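Local coordinates for protein phosphatase Slingshot homolog 2 (Homo sapiens, PDB 2NT2) that removes phosphate from cofilin through its dual-specificity phosphatase catalytic domain, the part present here, and so regulates actin filament dynamics, at residues Glu9-Ala19 and Ser82-Gly91; Val30-Glu39 and Val47-Tyr56. The protein carries 1 engineered substitution. All coordinates share one frame; numbering follows the deposited sequence.

From the N terminus, the chain first lays down strand 11-14 and helix 16-19, whose partner in contact 1 comes much later. Helix 22-27 leads to strand 30-35, and a loop without helix or strand brings the chain back beside it as strand 49-52; this short excursion is closed by contact 2. Helix 67-79 then crosses over the sheet, and strand 83-87 slots in between 11-14 and 30-35, closing contact 1 around the whole of contact 2. The contacts are therefore nested, not crossed. They share one sheet, joined where L34 exchanges backbone bonds with L85 and H87, and together they tie the edge strand 49-52 to the phosphate-binding loop after strand 83-87.

Contact 1: Glu9-Ala19 and Ser82-Gly91; sequences EHVFLGSEWNA and SKCLVHSKMG. Engineered in segment 82-91: S88 (natural residue Cys). With SO4 (sulfate ion), chain D.
H87 reaches helix 16-19 through A19. Its CB lies 3.4 Å from G14 O, where the two parallel strands end. With CG set between the backbone N and the carbonyl carbon (chi1 78°), the imidazole turns back beneath the helix. There A19 CB sits over one face, 3.4 Å from the ring centroid and 12° off the normal, a CH-pi contact for which a small methyl suits. In the ring plane, ND1 donates to S88 O at 3.2 Å, fixing the ring's rotation and bracing the turn out of the strand. NE2, at the tip, stays under the same methyl. A serine here has neither flat ring nor ND1, so A19 would probably lose the surface it rests on and S88 O its donor.

That turn begins the phosphate-binding P-loop of the protein-tyrosine phosphatases. S88 is engineered in place of the cysteine that forms the phosphocysteine intermediate. A sulfate occupies the loop: M90 N reaches its O1 at 2.7 Å, and R94, V92 and S93 add further bonds. G91 has a positive phi, and any side chain on it would strike G14 O. On the loop's outer side, K89 O accepts from E16 N at 3.3 Å, while E16 OE1 holds K89 NZ in a weak salt bridge of 3.5 Å. M90 CE comes to the edge of the W17 ring, 3.5 Å from CZ3.

Further back the strands are bonded in parallel register, F12 N to C84 O being a short 2.6 Å. Strand 83-87 also bonds to strand 30-35, while V11 and C84 face helix 67-79 and L13 touches helix 94-107.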
loop_
_atom_site.group_PDB
_atom_site.type_symbol
_atom_site.label_atom_id
_atom_site.label_comp_id
_atom_site.label_asym_id
_atom_site.label_seq_id
_atom_site.Cartn_x
_atom_site.Cartn_y
_atom_site.Cartn_z
ATOM N N GLU A 9 -3.531 10.989 5.573
ATOM C CA GLU A 9 -4.674 11.036 6.481
ATOM C C GLU A 9 -5.428 9.706 6.444
ATOM O O GLU A 9 -5.795 9.167 7.480
ATOM C CB GLU A 9 -5.605 12.195 6.147
ATOM C CG GLU A 9 -7.049 11.834 5.869
ATOM C CD GLU A 9 -7.924 11.756 7.102
ATOM O OE1 GLU A 9 -9.046 12.299 7.068
ATOM O OE2 GLU A 9 -7.502 11.138 8.110
ATOM N N HIS A 10 -5.585 9.190 5.228
ATOM C CA HIS A 10 -6.389 8.008 4.970
ATOM C C HIS A 10 -5.571 6.776 4.632
ATOM O O HIS A 10 -6.127 5.800 4.107
ATOM C CB HIS A 10 -7.366 8.315 3.823
ATOM C CG HIS A 10 -6.662 8.628 2.537
ATOM N ND1 HIS A 10 -5.760 9.659 2.401
ATOM C CD2 HIS A 10 -6.731 8.033 1.322
ATOM C CE1 HIS A 10 -5.305 9.688 1.157
ATOM N NE2 HIS A 10 -5.881 8.707 0.479
ATOM N N VAL A 11 -4.266 6.768 4.906
ATOM C CA VAL A 11 -3.439 5.647 4.443
ATOM C C VAL A 11 -2.462 5.182 5.514
ATOM O O VAL A 11 -1.669 5.973 6.030
ATOM C CB VAL A 11 -2.628 5.985 3.179
ATOM C CG1 VAL A 11 -1.738 4.817 2.765
ATOM C CG2 VAL A 11 -3.541 6.387 2.031
ATOM N N PHE A 12 -2.495 3.885 5.812
ATOM C CA PHE A 12 -1.487 3.281 6.680
ATOM C C PHE A 12 -0.690 2.238 5.898
ATOM O O PHE A 12 -1.257 1.560 5.042
ATOM C CB PHE A 12 -2.116 2.634 7.916
ATOM C CG PHE A 12 -2.432 3.627 9.027
ATOM C CD1 PHE A 12 -3.637 4.308 9.043
ATOM C CD2 PHE A 12 -1.514 3.864 10.037
ATOM C CE1 PHE A 12 -3.924 5.214 10.048
ATOM C CE2 PHE A 12 -1.789 4.770 11.043
ATOM C CZ PHE A 12 -2.995 5.449 11.050
ATOM N N LEU A 13 0.582 2.124 6.233
ATOM C CA LEU A 13 1.468 1.107 5.667
ATOM C C LEU A 13 1.929 0.138 6.749
ATOM O O LEU A 13 2.474 0.570 7.774
ATOM C CB LEU A 13 2.655 1.805 4.995
ATOM C CG LEU A 13 3.668 0.891 4.301
ATOM C CD1 LEU A 13 2.988 0.144 3.167
ATOM C CD2 LEU A 13 4.866 1.689 3.804
ATOM N N GLY A 14 1.724 -1.169 6.577
ATOM C CA GLY A 14 2.025 -2.096 7.661
ATOM C C GLY A 14 2.273 -3.528 7.252
ATOM O O GLY A 14 2.483 -3.862 6.088
ATOM N N SER A 15 2.246 -4.429 8.237
ATOM C CA SER A 15 2.528 -5.840 8.032
ATOM C C SER A 15 1.303 -6.710 8.287
ATOM O O SER A 15 0.229 -6.222 8.637
ATOM C CB SER A 15 3.674 -6.291 8.950
ATOM O OG SER A 15 3.320 -6.124 10.317
ATOM N N GLU A 16 1.491 -8.024 8.128
ATOM C CA GLU A 16 0.413 -8.966 8.401
ATOM C C GLU A 16 0.050 -8.968 9.879
ATOM O O GLU A 16 -1.108 -9.182 10.238
ATOM C CB GLU A 16 0.786 -10.381 7.952
ATOM C CG GLU A 16 1.998 -10.972 8.652
ATOM C CD GLU A 16 1.998 -12.489 8.597
ATOM O OE1 GLU A 16 3.055 -13.080 8.303
ATOM O OE2 GLU A 16 0.933 -13.090 8.844
ATOM N N TRP A 17 1.050 -8.754 10.732
ATOM C CA TRP A 17 0.801 -8.743 12.173
ATOM C C TRP A 17 0.035 -7.499 12.590
ATOM O O TRP A 17 -0.701 -7.523 13.575
ATOM C CB TRP A 17 2.119 -8.909 12.935
ATOM C CG TRP A 17 2.774 -10.203 12.527
ATOM C CD1 TRP A 17 2.443 -11.458 12.948
ATOM C CD2 TRP A 17 3.866 -10.355 11.613
ATOM N NE1 TRP A 17 3.265 -12.383 12.353
ATOM C CE2 TRP A 17 4.147 -11.734 11.531
ATOM C CE3 TRP A 17 4.634 -9.463 10.861
ATOM C CZ2 TRP A 17 5.165 -12.238 10.722
ATOM C CZ3 TRP A 17 5.643 -9.964 10.060
ATOM C CH2 TRP A 17 5.900 -11.340 9.997
ATOM N N ASN A 18 0.154 -6.434 11.805
ATOM C CA ASN A 18 -0.705 -5.267 11.964
ATOM C C ASN A 18 -2.113 -5.567 11.463
ATOM O O ASN A 18 -3.104 -5.098 12.018
ATOM C CB ASN A 18 -0.139 -4.058 11.221
ATOM C CG ASN A 18 1.189 -3.577 11.759
ATOM O OD1 ASN A 18 1.513 -3.719 12.938
ATOM N ND2 ASN A 18 2.003 -2.997 10.885
ATOM N N ALA A 19 -2.219 -6.362 10.394
ATOM C CA ALA A 19 -3.542 -6.608 9.831
ATOM C C ALA A 19 -4.357 -7.563 10.701
ATOM O O ALA A 19 -5.588 -7.588 10.597
ATOM C CB ALA A 19 -3.431 -7.132 8.411
ATOM N N SER A 82 -12.919 7.523 5.386
ATOM C CA SER A 82 -12.309 6.508 6.243
ATOM C C SER A 82 -10.821 6.353 5.930
ATOM O O SER A 82 -10.282 7.115 5.136
ATOM C CB SER A 82 -13.025 5.162 6.115
ATOM O OG SER A 82 -12.704 4.309 7.201
ATOM N N LYS A 83 -10.190 5.384 6.579
ATOM C CA LYS A 83 -8.766 5.121 6.486
ATOM C C LYS A 83 -8.509 3.701 5.976
ATOM O O LYS A 83 -9.340 2.811 6.156
ATOM C CB LYS A 83 -8.061 5.316 7.829
ATOM C CG LYS A 83 -8.422 6.604 8.552
ATOM C CD LYS A 83 -7.371 6.980 9.586
ATOM C CE LYS A 83 -7.569 8.420 10.040
ATOM N NZ LYS A 83 -8.775 8.566 10.904
ATOM N N CYS A 84 -7.356 3.540 5.341
ATOM C CA CYS A 84 -6.989 2.296 4.671
ATOM C C CYS A 84 -5.635 1.797 5.157
ATOM O O CYS A 84 -4.683 2.570 5.261
ATOM C CB CYS A 84 -6.977 2.513 3.157
ATOM S SG CYS A 84 -6.577 1.072 2.145
ATOM N N LEU A 85 -5.560 0.506 5.469
ATOM C CA LEU A 85 -4.286 -0.129 5.768
ATOM C C LEU A 85 -3.724 -0.810 4.523
ATOM O O LEU A 85 -4.270 -1.781 4.002
ATOM C CB LEU A 85 -4.423 -1.143 6.907
ATOM C CG LEU A 85 -3.241 -2.104 7.094
ATOM C CD1 LEU A 85 -2.010 -1.349 7.567
ATOM C CD2 LEU A 85 -3.600 -3.222 8.060
ATOM N N VAL A 86 -2.594 -0.304 4.028
ATOM C CA VAL A 86 -1.909 -1.057 2.980
ATOM C C VAL A 86 -0.861 -1.962 3.629
ATOM O O VAL A 86 0.058 -1.462 4.272
ATOM C CB VAL A 86 -1.238 -0.182 1.918
ATOM C CG1 VAL A 86 -0.958 -1.040 0.684
ATOM C CG2 VAL A 86 -2.104 1.012 1.561
ATOM N N HIS A 87 -1.034 -3.272 3.474
ATOM C CA HIS A 87 -0.116 -4.211 4.119
ATOM C C HIS A 87 0.282 -5.348 3.184
ATOM O O HIS A 87 -0.395 -5.662 2.209
ATOM C CB HIS A 87 -0.701 -4.751 5.416
ATOM C CG HIS A 87 -1.737 -5.817 5.295
ATOM N ND1 HIS A 87 -1.428 -7.158 5.361
ATOM C CD2 HIS A 87 -3.079 -5.764 5.122
ATOM C CE1 HIS A 87 -2.528 -7.880 5.232
ATOM N NE2 HIS A 87 -3.548 -7.057 5.083
ATOM N N SER A 88 1.436 -5.919 3.507
ATOM C CA SER A 88 1.957 -7.125 2.882
ATOM C C SER A 88 2.257 -8.150 3.973
ATOM O O SER A 88 1.563 -8.183 4.993
ATOM C CB SER A 88 3.201 -6.809 2.053
ATOM O OG SER A 88 4.130 -6.034 2.792
ATOM N N LYS A 89 3.294 -8.955 3.790
ATOM C CA LYS A 89 3.772 -9.768 4.914
ATOM C C LYS A 89 4.662 -8.929 5.831
ATOM O O LYS A 89 4.443 -8.881 7.035
ATOM C CB LYS A 89 4.512 -11.005 4.421
ATOM C CG LYS A 89 5.465 -11.625 5.431
ATOM C CD LYS A 89 5.425 -13.139 5.405
ATOM C CE LYS A 89 6.213 -13.724 6.566
ATOM N NZ LYS A 89 5.628 -15.007 7.044
ATOM N N MET A 90 5.676 -8.266 5.276
ATOM C CA MET A 90 6.562 -7.463 6.107
ATOM C C MET A 90 6.221 -5.980 6.100
ATOM O O MET A 90 6.588 -5.273 7.044
ATOM C CB MET A 90 8.024 -7.667 5.701
ATOM C CG MET A 90 8.441 -9.110 5.495
ATOM S SD MET A 90 8.186 -10.180 6.920
ATOM C CE MET A 90 8.474 -9.052 8.277
ATOM N N GLY A 91 5.524 -5.508 5.078
ATOM C CA GLY A 91 5.239 -4.086 4.936
ATOM C C GLY A 91 6.463 -3.335 4.439
ATOM O O GLY A 91 6.697 -2.183 4.795
HETATM S S SO4 D . 6.580 -7.799 1.752
HETATM O O1 SO4 D . 5.863 -8.689 2.654
HETATM O O2 SO4 D . 7.993 -8.164 1.666
HETATM O O3 SO4 D . 5.997 -7.884 0.410
HETATM O O4 SO4 D . 6.465 -6.423 2.246
#

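Contact 2: Val30-Glu39 and Val47-Tyr56; sequences VRYILNVTRE and VFEYHNIRVY
I33 drives its CD1 against two aromatic rings of segment 47-56, 3.7 Å from F48 CG and 3.4 Å from Y50 CE2. CG1 lies anti to the carbonyl carbon (chi1 -56°) and the chain extends beyond it, which carries the methyl out to the rings. A branched apolar residue suits this place, since L25 of helix 22-27 also packs on I33 and on F48. The hydroxyl of Y50 is held by F44 N.

R31 bends at chi2 and chi3, so that NH2 donates a hydrogen bond to V47 O (3.3 Å), which lies in the guanidinium plane; a long side chain suits R31 because it can span to this carbonyl. R31 CA and V30 O lie at the edge of the F48 ring, near its plane.

Beyond R31, residues 32-35 pair in parallel with 49-52, H51 N reaching I33 O at 3.0 Å. Unlike a beta-alpha-beta crossover, the connection contains no helix, and 49-52 forms the outer edge of the phosphatase sheet.

R38, which has the largest surface covered by the other segment yet stays exposed, lies across the far end. R54 CB lies over one face of its guanidinium, the modelled 3.0 Å to R38 NH1 being doubtfully short, while R38 CB sits over a face of the Y56 ring. The two arginine NH1 atoms are 3.7 Å apart, a proximity that solvent probably screens. Next to R38, E39 forms a salt bridge with R94, the sulfate-binding arginine, to which V55 O is also bonded.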
loop_
_atom_site.group_PDB
_atom_site.type_symbol
_atom_site.label_atom_id
_atom_site.label_comp_id
_atom_site.label_asym_id
_atom_site.label_seq_id
_atom_site.Cartn_x
_atom_site.Cartn_y
_atom_site.Cartn_z
ATOM N N VAL A 30 -9.546 2.551 10.991
ATOM C CA VAL A 30 -9.417 1.843 9.727
ATOM C C VAL A 30 -10.672 1.028 9.442
ATOM O O VAL A 30 -11.243 0.437 10.362
ATOM C CB VAL A 30 -8.205 0.891 9.723
ATOM C CG1 VAL A 30 -8.165 0.144 8.396
ATOM C CG2 VAL A 30 -6.908 1.637 9.979
ATOM N N ARG A 31 -11.129 0.985 8.193
ATOM C CA ARG A 31 -12.281 0.154 7.849
ATOM C C ARG A 31 -12.057 -0.521 6.497
ATOM O O ARG A 31 -12.787 -1.440 6.132
ATOM C CB ARG A 31 -13.591 0.940 7.817
ATOM C CG ARG A 31 -13.703 2.077 8.805
ATOM C CD ARG A 31 -14.103 1.651 10.201
ATOM N NE ARG A 31 -14.344 0.220 10.337
ATOM C CZ ARG A 31 -14.740 -0.362 11.465
ATOM N NH1 ARG A 31 -14.948 0.369 12.553
ATOM N NH2 ARG A 31 -14.933 -1.674 11.499
ATOM N N TYR A 32 -11.051 -0.035 5.790
ATOM C CA TYR A 32 -10.648 -0.575 4.503
ATOM C C TYR A 32 -9.261 -1.203 4.631
ATOM O O TYR A 32 -8.371 -0.641 5.267
ATOM C CB TYR A 32 -10.613 0.514 3.431
ATOM C CG TYR A 32 -11.931 1.197 3.180
ATOM C CD1 TYR A 32 -12.312 2.305 3.927
ATOM C CD2 TYR A 32 -12.795 0.736 2.195
ATOM C CE1 TYR A 32 -13.519 2.942 3.707
ATOM C CE2 TYR A 32 -14.005 1.372 1.973
ATOM C CZ TYR A 32 -14.361 2.470 2.728
ATOM O OH TYR A 32 -15.568 3.093 2.497
ATOM N N ILE A 33 -9.081 -2.369 4.023
ATOM C CA ILE A 33 -7.771 -3.007 4.074
ATOM C C ILE A 33 -7.347 -3.482 2.687
ATOM O O ILE A 33 -8.032 -4.297 2.073
ATOM C CB ILE A 33 -7.747 -4.194 5.043
ATOM C CG1 ILE A 33 -8.169 -3.852 6.473
ATOM C CG2 ILE A 33 -6.370 -4.845 5.042
ATOM C CD1 ILE A 33 -8.186 -5.059 7.390
ATOM N N LEU A 34 -6.225 -2.929 2.243
ATOM C CA LEU A 34 -5.547 -3.325 1.024
ATOM C C LEU A 34 -4.444 -4.339 1.351
ATOM O O LEU A 34 -3.375 -4.008 1.861
ATOM C CB LEU A 34 -4.974 -2.113 0.302
ATOM C CG LEU A 34 -4.375 -2.351 -1.084
ATOM C CD1 LEU A 34 -5.285 -3.228 -1.928
ATOM C CD2 LEU A 34 -4.107 -1.018 -1.773
ATOM N N ASN A 35 -4.777 -5.589 1.073
ATOM C CA ASN A 35 -3.917 -6.735 1.303
ATOM C C ASN A 35 -3.178 -7.113 0.021
ATOM O O ASN A 35 -3.739 -7.790 -0.836
ATOM C CB ASN A 35 -4.775 -7.901 1.798
ATOM C CG ASN A 35 -3.957 -9.108 2.194
ATOM O OD1 ASN A 35 -2.781 -9.197 1.849
ATOM N ND2 ASN A 35 -4.598 -10.022 2.916
ATOM N N VAL A 36 -1.941 -6.658 -0.096
ATOM C CA VAL A 36 -1.106 -6.834 -1.272
ATOM C C VAL A 36 -0.295 -8.121 -1.198
ATOM O O VAL A 36 0.935 -8.116 -1.317
ATOM C CB VAL A 36 -0.138 -5.643 -1.445
ATOM C CG1 VAL A 36 0.407 -5.606 -2.868
ATOM C CG2 VAL A 36 -0.836 -4.336 -1.118
ATOM N N THR A 37 -0.974 -9.238 -0.944
ATOM C CA THR A 37 -0.326 -10.532 -0.840
ATOM C C THR A 37 -1.180 -11.619 -1.501
ATOM O O THR A 37 -2.385 -11.440 -1.670
ATOM C CB THR A 37 -0.056 -10.991 0.604
ATOM O OG1 THR A 37 -1.217 -11.667 1.118
ATOM C CG2 THR A 37 0.248 -9.846 1.552
ATOM N N ARG A 38 -0.528 -12.727 -1.814
ATOM C CA ARG A 38 -1.201 -13.952 -2.215
ATOM C C ARG A 38 -1.377 -14.887 -1.014
ATOM O O ARG A 38 -2.394 -15.576 -0.923
ATOM C CB ARG A 38 -0.414 -14.682 -3.306
ATOM C CG ARG A 38 -0.993 -16.056 -3.639
ATOM C CD ARG A 38 -1.827 -16.011 -4.909
ATOM N NE ARG A 38 -3.213 -16.399 -4.672
ATOM C CZ ARG A 38 -4.235 -16.141 -5.467
ATOM N NH1 ARG A 38 -4.062 -15.477 -6.602
ATOM N NH2 ARG A 38 -5.451 -16.548 -5.129
ATOM N N GLU A 39 -0.388 -14.889 -0.134
ATOM C CA GLU A 39 -0.232 -15.855 0.939
ATOM C C GLU A 39 -0.786 -15.433 2.289
ATOM O O GLU A 39 -0.920 -16.228 3.223
ATOM C CB GLU A 39 1.271 -16.172 1.075
ATOM C CG GLU A 39 2.076 -15.108 1.799
ATOM C CD GLU A 39 2.632 -14.032 0.891
ATOM O OE1 GLU A 39 3.670 -13.424 1.240
ATOM O OE2 GLU A 39 2.052 -13.761 -0.181
ATOM N N VAL A 47 -15.791 -7.392 9.315
ATOM C CA VAL A 47 -15.391 -6.205 10.057
ATOM C C VAL A 47 -14.867 -5.151 9.088
ATOM O O VAL A 47 -15.201 -3.970 9.187
ATOM C CB VAL A 47 -14.307 -6.517 11.106
ATOM C CG1 VAL A 47 -13.982 -5.277 11.927
ATOM C CG2 VAL A 47 -14.753 -7.659 12.011
ATOM N N PHE A 48 -14.026 -5.586 8.148
ATOM C CA PHE A 48 -13.427 -4.650 7.209
ATOM C C PHE A 48 -13.698 -5.026 5.757
ATOM O O PHE A 48 -13.816 -6.202 5.422
ATOM C CB PHE A 48 -11.917 -4.555 7.438
ATOM C CG PHE A 48 -11.515 -4.317 8.883
ATOM C CD1 PHE A 48 -11.195 -5.381 9.705
ATOM C CD2 PHE A 48 -11.457 -3.036 9.404
ATOM C CE1 PHE A 48 -10.813 -5.173 11.020
ATOM C CE2 PHE A 48 -11.081 -2.816 10.716
ATOM C CZ PHE A 48 -10.759 -3.889 11.523
ATOM N N GLU A 49 -13.788 -3.999 4.923
ATOM C CA GLU A 49 -13.845 -4.117 3.476
ATOM C C GLU A 49 -12.447 -4.385 2.913
ATOM O O GLU A 49 -11.540 -3.580 3.141
ATOM C CB GLU A 49 -14.397 -2.820 2.891
ATOM C CG GLU A 49 -15.718 -2.988 2.162
ATOM C CD GLU A 49 -15.729 -2.204 0.860
ATOM O OE1 GLU A 49 -14.885 -2.474 -0.020
ATOM O OE2 GLU A 49 -16.590 -1.310 0.726
ATOM N N TYR A 50 -12.301 -5.489 2.195
ATOM C CA TYR A 50 -11.010 -5.945 1.707
ATOM C C TYR A 50 -10.850 -5.787 0.198
ATOM O O TYR A 50 -11.816 -5.897 -0.552
ATOM C CB TYR A 50 -10.778 -7.417 2.076
ATOM C CG TYR A 50 -10.441 -7.616 3.535
ATOM C CD1 TYR A 50 -11.435 -7.970 4.440
ATOM C CD2 TYR A 50 -9.146 -7.446 4.004
ATOM C CE1 TYR A 50 -11.139 -8.152 5.773
ATOM C CE2 TYR A 50 -8.851 -7.628 5.343
ATOM C CZ TYR A 50 -9.852 -7.980 6.222
ATOM O OH TYR A 50 -9.574 -8.168 7.556
ATOM N N HIS A 51 -9.607 -5.555 -0.209
ATOM C CA HIS A 51 -9.189 -5.661 -1.598
ATOM C C HIS A 51 -7.857 -6.406 -1.679
ATOM O O HIS A 51 -6.910 -6.083 -0.959
ATOM C CB HIS A 51 -9.081 -4.296 -2.273
ATOM C CG HIS A 51 -9.029 -4.389 -3.774
ATOM N ND1 HIS A 51 -10.153 -4.270 -4.557
ATOM C CD2 HIS A 51 -8.007 -4.591 -4.635
ATOM C CE1 HIS A 51 -9.832 -4.394 -5.834
ATOM N NE2 HIS A 51 -8.527 -4.591 -5.906
ATOM N N ASN A 52 -7.782 -7.420 -2.532
ATOM C CA ASN A 52 -6.610 -8.295 -2.534
ATOM C C ASN A 52 -5.863 -8.265 -3.860
ATOM O O ASN A 52 -6.468 -8.314 -4.931
ATOM C CB ASN A 52 -7.050 -9.721 -2.181
ATOM C CG ASN A 52 -7.536 -9.819 -0.747
ATOM O OD1 ASN A 52 -6.813 -10.316 0.122
ATOM N ND2 ASN A 52 -8.744 -9.336 -0.477
ATOM N N ILE A 53 -4.550 -8.139 -3.768
ATOM C CA ILE A 53 -3.623 -8.118 -4.888
ATOM C C ILE A 53 -2.695 -9.333 -4.766
ATOM O O ILE A 53 -1.638 -9.281 -4.143
ATOM C CB ILE A 53 -2.812 -6.813 -4.937
ATOM C CG1 ILE A 53 -3.620 -5.525 -5.031
ATOM C CG2 ILE A 53 -1.728 -6.876 -6.006
ATOM C CD1 ILE A 53 -4.759 -5.401 -6.007
ATOM N N ARG A 54 -3.163 -10.428 -5.344
ATOM C CA ARG A 54 -2.725 -11.780 -5.044
ATOM C C ARG A 54 -1.436 -12.144 -5.772
ATOM O O ARG A 54 -1.416 -12.891 -6.743
ATOM C CB ARG A 54 -3.860 -12.756 -5.372
ATOM C CG ARG A 54 -5.211 -12.153 -4.983
ATOM C CD ARG A 54 -6.182 -13.198 -4.489
ATOM N NE ARG A 54 -7.546 -12.929 -4.969
ATOM C CZ ARG A 54 -7.910 -13.032 -6.242
ATOM N NH1 ARG A 54 -7.044 -13.389 -7.181
ATOM N NH2 ARG A 54 -9.166 -12.772 -6.591
ATOM N N VAL A 55 -0.362 -11.596 -5.230
ATOM C CA VAL A 55 0.950 -11.491 -5.835
ATOM C C VAL A 55 2.050 -11.831 -4.843
ATOM O O VAL A 55 1.914 -11.592 -3.637
ATOM C CB VAL A 55 1.121 -10.035 -6.335
ATOM C CG1 VAL A 55 2.330 -9.387 -5.687
ATOM C CG2 VAL A 55 1.181 -9.985 -7.845
ATOM N N TYR A 56 3.157 -12.408 -5.314
ATOM C CA TYR A 56 4.270 -12.697 -4.415
ATOM C C TYR A 56 5.332 -11.592 -4.514
ATOM O O TYR A 56 5.444 -10.896 -5.523
ATOM C CB TYR A 56 4.909 -14.041 -4.700
ATOM C CG TYR A 56 4.081 -15.281 -4.515
ATOM C CD1 TYR A 56 3.609 -15.994 -5.610
ATOM C CD2 TYR A 56 3.765 -15.765 -3.255
ATOM C CE1 TYR A 56 2.848 -17.139 -5.461
ATOM C CE2 TYR A 56 3.005 -16.907 -3.091
ATOM C CZ TYR A 56 2.548 -17.592 -4.192
ATOM O OH TYR A 56 1.790 -18.734 -4.035
#